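Local coordinates for diphosphomevalonate decarboxylase, putative (Trypanosoma brucei, PDB 2HKE), which probably catalyses the ATP-dependent decarboxylation of (R)-5-diphosphomevalonate to isopentenyl diphosphate in the mevalonate pathway of isoprenoid and sterol synthesis, at residues K18-R23 against P260-A265; D306-V311 against R330-K335. The protein carries 1 engineered substitution. All blocks are in the same frame, centred on the assembly; numbering follows the deposited sequence.

Contact 1: residues K18-R23 against P260-A265; sequences KYWGKR and PKITYA. With SO4 (sulfate ion), chain C.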
loop_
_atom_site.group_PDB
_atom_site.type_symbol
_atom_site.label_atom_id
_atom_site.label_comp_id
_atom_site.label_asym_id
_atom_site.label_seq_id
_atom_site.Cartn_x
_atom_site.Cartn_y
_atom_site.Cartn_z
ATOM N N LYS A 18 -7.754 -3.929 -6.701
ATOM C CA LYS A 18 -7.898 -4.118 -5.265
ATOM C C LYS A 18 -7.940 -5.533 -4.685
ATOM O O LYS A 18 -8.605 -6.412 -5.213
ATOM C CB LYS A 18 -9.147 -3.387 -4.820
ATOM C CG LYS A 18 -9.202 -1.902 -5.249
ATOM C CD LYS A 18 -8.101 -1.126 -4.558
ATOM C CE LYS A 18 -8.208 0.378 -4.790
ATOM N NZ LYS A 18 -7.104 1.158 -4.069
ATOM N N TYR A 19 -7.276 -5.690 -3.540
ATOM C CA TYR A 19 -7.446 -6.830 -2.670
ATOM C C TYR A 19 -8.633 -6.509 -1.730
ATOM O O TYR A 19 -8.579 -5.571 -0.983
ATOM C CB TYR A 19 -6.168 -7.034 -1.867
ATOM C CG TYR A 19 -6.249 -7.868 -0.591
ATOM C CD1 TYR A 19 -6.887 -9.104 -0.584
ATOM C CD2 TYR A 19 -5.628 -7.438 0.586
ATOM C CE1 TYR A 19 -6.949 -9.860 0.576
ATOM C CE2 TYR A 19 -5.650 -8.197 1.737
ATOM C CZ TYR A 19 -6.327 -9.377 1.743
ATOM O OH TYR A 19 -6.330 -10.130 2.873
ATOM N N TRP A 20 -9.711 -7.304 -1.784
ATOM C CA TRP A 20 -10.814 -7.137 -0.884
ATOM C C TRP A 20 -11.550 -8.455 -0.839
ATOM O O TRP A 20 -12.382 -8.728 -1.666
ATOM C CB TRP A 20 -11.726 -5.991 -1.316
ATOM C CG TRP A 20 -12.672 -5.538 -0.240
ATOM C CD1 TRP A 20 -14.023 -5.695 -0.213
ATOM C CD2 TRP A 20 -12.331 -4.768 0.885
ATOM N NE1 TRP A 20 -14.552 -5.116 0.929
ATOM C CE2 TRP A 20 -13.520 -4.527 1.610
ATOM C CE3 TRP A 20 -11.123 -4.273 1.394
ATOM C CZ2 TRP A 20 -13.524 -3.829 2.802
ATOM C CZ3 TRP A 20 -11.150 -3.589 2.611
ATOM C CH2 TRP A 20 -12.345 -3.384 3.290
ATOM N N GLY A 21 -11.156 -9.292 0.115
ATOM C CA GLY A 21 -11.729 -10.588 0.344
ATOM C C GLY A 21 -10.735 -11.738 0.373
ATOM O O GLY A 21 -9.908 -11.890 -0.559
ATOM N N LYS A 22 -10.849 -12.573 1.404
ATOM C CA LYS A 22 -10.161 -13.848 1.469
ATOM C C LYS A 22 -11.097 -15.003 1.086
ATOM O O LYS A 22 -12.248 -15.068 1.559
ATOM C CB LYS A 22 -9.589 -14.081 2.860
ATOM C CG LYS A 22 -8.589 -12.992 3.298
ATOM C CD LYS A 22 -8.236 -13.129 4.754
ATOM C CE LYS A 22 -7.324 -12.048 5.351
ATOM N NZ LYS A 22 -7.922 -10.729 5.291
ATOM N N ARG A 23 -10.596 -15.901 0.253
ATOM C CA ARG A 23 -11.369 -17.049 -0.184
ATOM C C ARG A 23 -11.504 -18.155 0.860
ATOM O O ARG A 23 -10.854 -18.146 1.917
ATOM C CB ARG A 23 -10.807 -17.581 -1.501
ATOM C CG ARG A 23 -9.445 -18.230 -1.410
ATOM C CD ARG A 23 -9.058 -18.856 -2.747
ATOM N NE ARG A 23 -7.852 -19.683 -2.708
ATOM C CZ ARG A 23 -6.628 -19.281 -3.063
ATOM N NH1 ARG A 23 -6.392 -18.022 -3.377
ATOM N NH2 ARG A 23 -5.610 -20.129 -3.031
ATOM N N PRO A 260 -23.737 -4.784 7.612
ATOM C CA PRO A 260 -23.980 -3.335 7.663
ATOM C C PRO A 260 -23.055 -2.576 6.717
ATOM O O PRO A 260 -21.956 -3.062 6.406
ATOM C CB PRO A 260 -23.619 -2.961 9.087
ATOM C CG PRO A 260 -23.512 -4.203 9.835
ATOM C CD PRO A 260 -23.243 -5.301 8.891
ATOM N N LYS A 261 -23.515 -1.409 6.264
ATOM C CA LYS A 261 -22.754 -0.578 5.339
ATOM C C LYS A 261 -21.402 -0.213 5.948
ATOM O O LYS A 261 -21.269 0.034 7.157
ATOM C CB LYS A 261 -23.529 0.693 5.054
ATOM C CG LYS A 261 -23.078 1.524 3.907
ATOM C CD LYS A 261 -23.981 2.789 3.819
ATOM C CE LYS A 261 -23.341 3.907 2.974
ATOM N NZ LYS A 261 -24.279 5.093 2.701
ATOM N N ILE A 262 -20.402 -0.195 5.080
ATOM C CA ILE A 262 -19.049 0.210 5.435
ATOM C C ILE A 262 -18.749 1.512 4.709
ATOM O O ILE A 262 -18.929 1.593 3.461
ATOM C CB ILE A 262 -17.991 -0.824 4.950
ATOM C CG1 ILE A 262 -18.176 -2.184 5.627
ATOM C CG2 ILE A 262 -16.562 -0.254 5.200
ATOM C CD1 ILE A 262 -17.283 -3.354 5.046
ATOM N N THR A 263 -18.265 2.500 5.455
ATOM C CA THR A 263 -17.929 3.811 4.890
ATOM C C THR A 263 -16.562 4.235 5.355
ATOM O O THR A 263 -16.349 4.505 6.547
ATOM C CB THR A 263 -18.919 4.898 5.374
ATOM O OG1 THR A 263 -20.260 4.449 5.102
ATOM C CG2 THR A 263 -18.636 6.215 4.654
ATOM N N TYR A 264 -15.619 4.310 4.415
ATOM C CA TYR A 264 -14.330 4.852 4.744
ATOM C C TYR A 264 -14.128 6.253 4.155
ATOM O O TYR A 264 -13.235 6.967 4.580
ATOM C CB TYR A 264 -13.252 3.912 4.206
ATOM C CG TYR A 264 -13.264 2.547 4.823
ATOM C CD1 TYR A 264 -13.167 2.376 6.193
ATOM C CD2 TYR A 264 -13.325 1.407 4.018
ATOM C CE1 TYR A 264 -13.149 1.072 6.759
ATOM C CE2 TYR A 264 -13.309 0.139 4.565
ATOM C CZ TYR A 264 -13.180 -0.032 5.934
ATOM O OH TYR A 264 -13.172 -1.328 6.432
ATOM N N ALA A 265 -14.878 6.576 3.111
ATOM C CA ALA A 265 -14.748 7.869 2.417
ATOM C C ALA A 265 -15.494 8.954 3.185
ATOM O O ALA A 265 -16.489 8.678 3.842
ATOM C CB ALA A 265 -15.299 7.750 1.073
HETATM S S SO4 C . -5.232 -8.512 5.891
HETATM O O1 SO4 C . -6.352 -9.135 6.568
HETATM O O2 SO4 C . -5.660 -7.284 5.263
HETATM O O3 SO4 C . -4.179 -8.194 6.849
HETATM O O4 SO4 C . -4.726 -9.407 4.848
#
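With chi1 of W20 at -165° its CG stands opposite the backbone N, and with chi1 of Y264 at -63° its CG stands opposite the carbonyl carbon; the two side chains, coming from opposite directions, meet rim against rim. W20 CH2 lies 3.8 Å from Y264 OH, which sits in the plane of the indole at its edge, and 3.9 Å from Y264 CE2. The two ring planes are turned almost perpendicular. I262 lines the same indole edge, its CD1 4.4 Å from W20 CZ2, while its CG2 lies over one face of the Y264 ring, offset toward the rim. The polar ends bond to other residues: Y264 OH to V197 O, W20 NE1 to S206 OG. In this two-domain GHMP-kinase-type fold, the contact, without a hydrogen bond between the segments, joins the loop after strand 5-15 in the N-terminal domain to the loop between helices 237-256 and 267-283 in the C-terminal domain. Beyond W20, Y19 and K22 hold a sulfate, probably from the crystallisation liquor. Y19 OH donates to sulfate O4, lying in the ring plane, at 2.6 Å. K22 NZ reaches sulfate O1 at 2.6 Å. The same K22 NZ donates to Y19 OH at 3.0 Å. R77, S144, G145 and T200 also bond to the sulfate, consistent with a site for a substrate phosphate group.

Contact 2: residues D306-V311 against R330-K335; sequences DLPEAV and RELLEK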
loop_
_atom_site.group_PDB
_atom_site.type_symbol
_atom_site.label_atom_id
_atom_site.label_comp_id
_atom_site.label_asym_id
_atom_site.label_seq_id
_atom_site.Cartn_x
_atom_site.Cartn_y
_atom_site.Cartn_z
ATOM N N ASP A 306 2.896 16.208 -16.162
ATOM C CA ASP A 306 1.589 16.737 -15.842
ATOM C C ASP A 306 1.458 17.075 -14.363
ATOM O O ASP A 306 0.476 17.675 -13.963
ATOM C CB ASP A 306 0.522 15.710 -16.199
ATOM C CG ASP A 306 0.302 15.586 -17.709
ATOM O OD1 ASP A 306 0.525 16.594 -18.415
ATOM O OD2 ASP A 306 -0.095 14.494 -18.196
ATOM N N LEU A 307 2.434 16.712 -13.558
ATOM C CA LEU A 307 2.260 16.758 -12.120
ATOM C C LEU A 307 2.179 18.205 -11.617
ATOM O O LEU A 307 1.360 18.476 -10.758
ATOM C CB LEU A 307 3.343 15.962 -11.405
ATOM C CG LEU A 307 3.218 15.855 -9.868
ATOM C CD1 LEU A 307 3.774 14.506 -9.349
ATOM C CD2 LEU A 307 3.775 17.039 -9.083
ATOM N N PRO A 308 3.090 19.107 -12.049
ATOM C CA PRO A 308 3.008 20.477 -11.497
ATOM C C PRO A 308 1.675 21.136 -11.685
ATOM O O PRO A 308 1.155 21.730 -10.692
ATOM C CB PRO A 308 4.135 21.211 -12.231
ATOM C CG PRO A 308 5.169 20.042 -12.378
ATOM C CD PRO A 308 4.261 19.003 -12.926
ATOM N N GLU A 309 1.089 21.024 -12.876
ATOM C CA GLU A 309 -0.223 21.631 -13.110
ATOM C C GLU A 309 -1.248 20.973 -12.238
ATOM O O GLU A 309 -2.107 21.661 -11.667
ATOM C CB GLU A 309 -0.691 21.522 -14.557
ATOM C CG GLU A 309 -1.951 22.358 -14.861
ATOM C CD GLU A 309 -2.386 22.263 -16.290
ATOM O OE1 GLU A 309 -3.086 21.269 -16.638
ATOM O OE2 GLU A 309 -1.998 23.168 -17.070
ATOM N N ALA A 310 -1.196 19.645 -12.167
ATOM C CA ALA A 310 -2.161 18.901 -11.348
ATOM C C ALA A 310 -2.129 19.361 -9.884
ATOM O O ALA A 310 -3.170 19.597 -9.275
ATOM C CB ALA A 310 -1.928 17.337 -11.516
ATOM N N VAL A 311 -0.938 19.496 -9.318
ATOM C CA VAL A 311 -0.776 19.896 -7.951
ATOM C C VAL A 311 -1.211 21.366 -7.764
ATOM O O VAL A 311 -1.910 21.679 -6.781
ATOM C CB VAL A 311 0.633 19.638 -7.447
ATOM C CG1 VAL A 311 0.813 20.232 -6.039
ATOM C CG2 VAL A 311 0.957 18.144 -7.493
ATOM N N ARG A 330 12.731 16.760 -5.171
ATOM C CA ARG A 330 12.853 18.176 -4.844
ATOM C C ARG A 330 12.694 19.044 -6.087
ATOM O O ARG A 330 12.094 20.134 -5.985
ATOM C CB ARG A 330 14.202 18.456 -4.176
ATOM N N GLU A 331 13.271 18.654 -7.173
ATOM C CA GLU A 331 13.203 19.439 -8.372
ATOM C C GLU A 331 11.751 19.561 -8.845
ATOM O O GLU A 331 11.325 20.591 -9.377
ATOM C CB GLU A 331 14.060 18.787 -9.452
ATOM C CG GLU A 331 15.518 18.617 -9.097
ATOM C CD GLU A 331 16.162 19.856 -8.513
ATOM O OE1 GLU A 331 16.181 20.915 -9.213
ATOM O OE2 GLU A 331 16.652 19.767 -7.345
ATOM N N LEU A 332 10.986 18.493 -8.663
ATOM C CA LEU A 332 9.629 18.492 -9.093
ATOM C C LEU A 332 8.813 19.454 -8.207
ATOM O O LEU A 332 7.937 20.184 -8.663
ATOM C CB LEU A 332 9.119 17.046 -9.007
ATOM C CG LEU A 332 7.836 16.771 -9.696
ATOM C CD1 LEU A 332 7.799 17.289 -11.178
ATOM C CD2 LEU A 332 7.532 15.222 -9.550
ATOM N N LEU A 333 9.104 19.450 -6.926
ATOM C CA LEU A 333 8.494 20.391 -6.009
ATOM C C LEU A 333 8.768 21.859 -6.410
ATOM O O LEU A 333 7.891 22.746 -6.358
ATOM C CB LEU A 333 8.985 20.110 -4.586
ATOM C CG LEU A 333 8.445 21.120 -3.566
ATOM C CD1 LEU A 333 6.899 21.132 -3.536
ATOM C CD2 LEU A 333 9.023 20.831 -2.210
ATOM N N GLU A 334 9.999 22.128 -6.809
ATOM C CA GLU A 334 10.326 23.466 -7.218
ATOM C C GLU A 334 9.529 23.856 -8.465
ATOM O O GLU A 334 9.106 24.989 -8.597
ATOM C CB GLU A 334 11.811 23.610 -7.458
ATOM C CG GLU A 334 12.177 25.106 -7.651
ATOM C CD GLU A 334 11.570 26.011 -6.552
ATOM O OE1 GLU A 334 11.894 25.781 -5.356
ATOM O OE2 GLU A 334 10.753 26.898 -6.900
ATOM N N LYS A 335 9.282 22.895 -9.350
ATOM C CA LYS A 335 8.443 23.151 -10.515
ATOM C C LYS A 335 6.984 23.460 -10.138
ATOM O O LYS A 335 6.361 24.283 -10.759
ATOM C CB LYS A 335 8.512 22.003 -11.498
ATOM C CG LYS A 335 9.808 21.984 -12.270
ATOM C CD LYS A 335 9.825 20.846 -13.276
ATOM C CE LYS A 335 10.423 21.270 -14.620
ATOM N NZ LYS A 335 10.914 20.056 -15.423
#
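L307 O accepts the backbone N-H of V311 at 2.9 Å, a backbone bond within helix 307-317, and the same residue sends its side chain into the junction with helix 330-338. Across that junction the contact is wholly apolar. L307 CD1 touches L332 CD2 at 3.8 Å, and L307 CD2 rests 4.1 Å from L332 CG, so that both methyls of L307 bear on the forked end of L332. The two leucine side chains run obliquely to one another. L332 leaves its backbone pointing neither at nor from the partner helix; with CG opposite its backbone N (chi1 -167°), its branched end is carried across. Its other methyl, CD1, meets P308 CG at 4.0 Å, the pyrrolidine ring and the leucine lying roughly at right angles. P308 CG also abuts K335 CB at 4.0 Å, the two side chains lying alongside and pointing the same way, while the lysine chain then runs off from the contact. Both leucines also touch Q184 of strand 183-189 and Q361 of strand 358-363, and F327 of strand 325-327 packs on L307. Nearby, E309 OE1 forms a salt bridge with K283 and a hydrogen bond with Y279. The two short helical segments cross at -54°, with axes 9.5 Å apart, a helix pair packed on strands 183-189, 358-363 and 325-327 of the mixed sheet, as belongs to the alpha+beta C-terminal domain of the GHMP superfamily.

Contact 1 and contact 2 do not touch: their centres are 33 Å apart and their nearest atoms about 18 Å. They share no helix, strand or loop. Contact 1 is buried and joins two loops, one from the N-terminal and one from the C-terminal domain, whereas contact 2 pairs two helices near in sequence within the C-terminal domain and is partly buried, its exposed end at K335. Neither has a hydrogen bond between its segments, but contact 1 relies on aromatic edges and I262, with the polar ends of its rings bonded to other residues, and lies beside an anion pocket, while contact 2 uses aliphatic methyls and a proline ring. Along the chain, contact 1 closes before contact 2 opens.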